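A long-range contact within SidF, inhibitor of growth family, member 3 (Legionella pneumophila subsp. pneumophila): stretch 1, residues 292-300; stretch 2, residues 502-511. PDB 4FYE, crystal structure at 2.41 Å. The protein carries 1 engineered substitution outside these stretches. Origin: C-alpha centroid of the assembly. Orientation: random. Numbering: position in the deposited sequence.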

# COMPACT_ATOMS: atom_id res chain seq x y z
N ALA A 292 0.42 22.03 1.09
CA ALA A 292 1.64 22.04 1.89
C ALA A 292 1.75 20.80 2.75
O ALA A 292 2.87 20.26 2.93
N VAL A 293 0.61 20.39 3.32
CA VAL A 293 0.59 19.22 4.17
C VAL A 293 0.96 18.02 3.33
O VAL A 293 1.62 17.11 3.80
N THR A 294 0.57 18.03 2.07
CA THR A 294 0.84 16.86 1.33
C THR A 294 2.32 16.77 1.07
O THR A 294 2.88 15.65 1.07
N LEU A 295 2.98 17.94 0.91
CA LEU A 295 4.43 18.01 0.82
C LEU A 295 5.09 17.57 2.15
O LEU A 295 5.98 16.73 2.19
N ILE A 296 4.63 18.13 3.25
CA ILE A 296 5.03 17.69 4.56
C ILE A 296 4.95 16.13 4.71
O ILE A 296 5.97 15.46 5.01
N ASN A 297 3.77 15.56 4.47
CA ASN A 297 3.63 14.11 4.42
C ASN A 297 4.47 13.44 3.37
O ASN A 297 4.99 12.35 3.62
N GLN A 298 4.67 14.07 2.20
CA GLN A 298 5.65 13.53 1.26
C GLN A 298 7.05 13.38 1.91
O GLN A 298 7.72 12.39 1.66
N GLU A 299 7.51 14.32 2.74
CA GLU A 299 8.79 14.07 3.37
C GLU A 299 8.78 12.89 4.34
O GLU A 299 9.73 12.10 4.33
N GLU A 300 7.67 12.66 5.04
CA GLU A 300 7.57 11.50 5.91
C GLU A 300 7.69 10.23 5.11
O GLU A 300 8.40 9.30 5.48
N TYR A 502 10.46 26.34 -4.56
CA TYR A 502 9.05 26.07 -4.28
C TYR A 502 8.78 25.33 -2.93
O TYR A 502 7.86 25.70 -2.16
N ARG A 503 9.55 24.29 -2.65
CA ARG A 503 9.33 23.52 -1.42
C ARG A 503 9.54 24.42 -0.21
O ARG A 503 8.69 24.49 0.69
N GLU A 504 10.69 25.10 -0.21
CA GLU A 504 11.09 25.88 0.95
C GLU A 504 10.05 26.97 1.19
O GLU A 504 9.57 27.18 2.30
N ALA A 505 9.63 27.60 0.10
CA ALA A 505 8.64 28.62 0.18
C ALA A 505 7.31 28.09 0.77
O ALA A 505 6.73 28.70 1.67
N LEU A 506 6.86 26.94 0.29
CA LEU A 506 5.61 26.33 0.72
C LEU A 506 5.54 25.84 2.20
O LEU A 506 4.47 25.94 2.84
N PHE A 507 6.64 25.28 2.71
CA PHE A 507 6.76 24.99 4.14
C PHE A 507 6.58 26.30 4.93
O PHE A 507 5.78 26.35 5.87
N SER A 508 7.30 27.36 4.54
CA SER A 508 7.10 28.66 5.21
C SER A 508 5.63 29.06 5.15
O SER A 508 5.05 29.49 6.17
N TYR A 509 4.99 28.90 3.99
CA TYR A 509 3.63 29.32 3.94
C TYR A 509 2.79 28.58 4.98
O TYR A 509 1.94 29.19 5.63
N PHE A 510 3.00 27.28 5.16
CA PHE A 510 2.19 26.55 6.16
C PHE A 510 2.48 26.99 7.60
O PHE A 510 1.55 27.04 8.41
N GLU A 511 3.75 27.26 7.91
CA GLU A 511 4.21 27.76 9.25
C GLU A 511 3.38 28.94 9.76
O GLU A 511 3.03 28.95 10.94

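Two helices more than 200 residues apart in sequence cross at 115°, their axes 9.5 Å apart at closest approach, and the contact is made by apolar packing, with no hydrogen bond between them. The backbones come nearest at Ala 292 and Leu 506, whose CA atoms lie 6.0 Å apart. A methyl suits this narrow place: Ala 292 CB points toward the partner helix and rests 3.3 Å from Leu 506 CD2 and 3.7 Å from Phe 510 CB.

One turn on, where the helices have more room, Leu 295 also points toward its partner. Its chi1 (-143°) and chi2 (-131°) both lie between wells, and in this conformation CD1 sits over one face of the Phe 507 ring, 3.7 Å from the centroid, a CH-pi contact. Phe 507 leaves its backbone sideways, but chi1 m brings the ring to the other helix, where its edge meets Ile 296, CE1 to CG1 at 3.5 Å. Ile 296 likewise starts sideways; with chi1 m and chi2 t, its CD1 reaches 4.0 Å from Phe 510 CD1. The t rotamer of Phe 510 places CE2 3.7 Å from Val 293 CG2.

Glu 299 OE2 approaches Phe 507 CZ at 3.9 Å, while its carboxylate is hydrogen-bonded elsewhere in the structure.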

# COMPACT_ATOMS: atom_id res chain seq x y z
CB ALA A 292 1.71 23.27 2.78
CB VAL A 293 -0.79 19.00 4.74
CG1 VAL A 293 -0.92 17.62 5.32
CG2 VAL A 293 -1.06 20.06 5.79
CB THR A 294 -0.13 16.55 0.13
OG1 THR A 294 0.57 16.46 -1.11
CG2 THR A 294 -1.37 17.45 0.04
CB LEU A 295 4.83 19.43 0.54
CG LEU A 295 5.98 19.85 -0.36
CD1 LEU A 295 6.80 20.86 0.42
CD2 LEU A 295 6.86 18.73 -0.85
CB ILE A 296 4.24 18.49 5.60
CG1 ILE A 296 4.85 19.90 5.70
CG2 ILE A 296 4.23 17.78 6.93
CD1 ILE A 296 4.00 20.93 6.43
CB ASN A 297 2.20 13.79 4.17
CG ASN A 297 1.33 14.14 5.33
OD1 ASN A 297 1.82 14.47 6.44
ND2 ASN A 297 0.02 14.06 5.10
CB GLN A 298 5.78 14.37 -0.01
CG GLN A 298 6.58 13.62 -1.07
CD GLN A 298 5.99 12.25 -1.39
OE1 GLN A 298 4.78 12.09 -1.39
NE2 GLN A 298 6.85 11.28 -1.72
CB GLU A 299 9.60 15.33 3.81
CG GLU A 299 9.08 16.14 4.99
CD GLU A 299 10.11 17.15 5.56
OE1 GLU A 299 10.05 17.45 6.76
OE2 GLU A 299 10.98 17.68 4.84
CB GLU A 300 6.28 11.51 6.70
CG GLU A 300 6.14 10.40 7.77
CD GLU A 300 4.68 10.12 8.21
OE1 GLU A 300 4.40 9.00 8.73
OE2 GLU A 300 3.77 10.98 8.03
CB TYR A 502 8.45 25.34 -5.47
CG TYR A 502 7.05 24.91 -5.30
CD1 TYR A 502 6.00 25.85 -5.29
CD2 TYR A 502 6.73 23.56 -5.18
CE1 TYR A 502 4.67 25.47 -5.15
CE2 TYR A 502 5.40 23.15 -5.05
CZ TYR A 502 4.38 24.10 -5.03
OH TYR A 502 3.07 23.67 -4.88
CB ARG A 503 10.29 22.35 -1.29
CG ARG A 503 10.07 21.22 -2.26
CD ARG A 503 11.05 20.09 -1.97
NE ARG A 503 12.39 20.36 -2.49
CZ ARG A 503 13.41 20.73 -1.74
NH1 ARG A 503 13.26 20.86 -0.40
NH2 ARG A 503 14.58 20.96 -2.32
CB GLU A 504 12.53 26.42 0.78
CG GLU A 504 13.49 26.10 1.95
CD GLU A 504 13.29 24.73 2.69
OE1 GLU A 504 12.91 24.71 3.90
OE2 GLU A 504 13.54 23.63 2.10
CB ALA A 505 8.45 29.18 -1.20
CB LEU A 506 5.36 25.15 -0.19
CG LEU A 506 3.98 24.95 -0.79
CD1 LEU A 506 3.97 23.67 -1.63
CD2 LEU A 506 2.89 24.98 0.28
CB PHE A 507 8.13 24.37 4.51
CG PHE A 507 8.36 22.99 3.97
CD1 PHE A 507 7.46 21.96 4.22
CD2 PHE A 507 9.51 22.72 3.24
CE1 PHE A 507 7.68 20.68 3.74
CE2 PHE A 507 9.76 21.44 2.76
CZ PHE A 507 8.84 20.41 3.01
CB SER A 508 7.98 29.77 4.63
OG SER A 508 9.34 29.51 4.87
CB TYR A 509 3.04 29.19 2.55
CG TYR A 509 1.53 29.37 2.55
CD1 TYR A 509 0.69 28.30 2.87
CD2 TYR A 509 0.94 30.59 2.26
CE1 TYR A 509 -0.68 28.45 2.89
CE2 TYR A 509 -0.44 30.73 2.27
CZ TYR A 509 -1.25 29.65 2.59
OH TYR A 509 -2.62 29.77 2.61
CB PHE A 510 2.30 25.02 6.02
CG PHE A 510 1.45 24.26 7.02
CD1 PHE A 510 1.96 23.86 8.25
CD2 PHE A 510 0.13 23.95 6.73
CE1 PHE A 510 1.18 23.14 9.18
CE2 PHE A 510 -0.66 23.21 7.64
CZ PHE A 510 -0.13 22.82 8.87
CB GLU A 511 5.71 28.14 9.24
CG GLU A 511 6.67 26.94 9.44
CD GLU A 511 8.14 27.24 9.10
OE1 GLU A 511 8.64 28.35 9.45
OE2 GLU A 511 8.82 26.38 8.48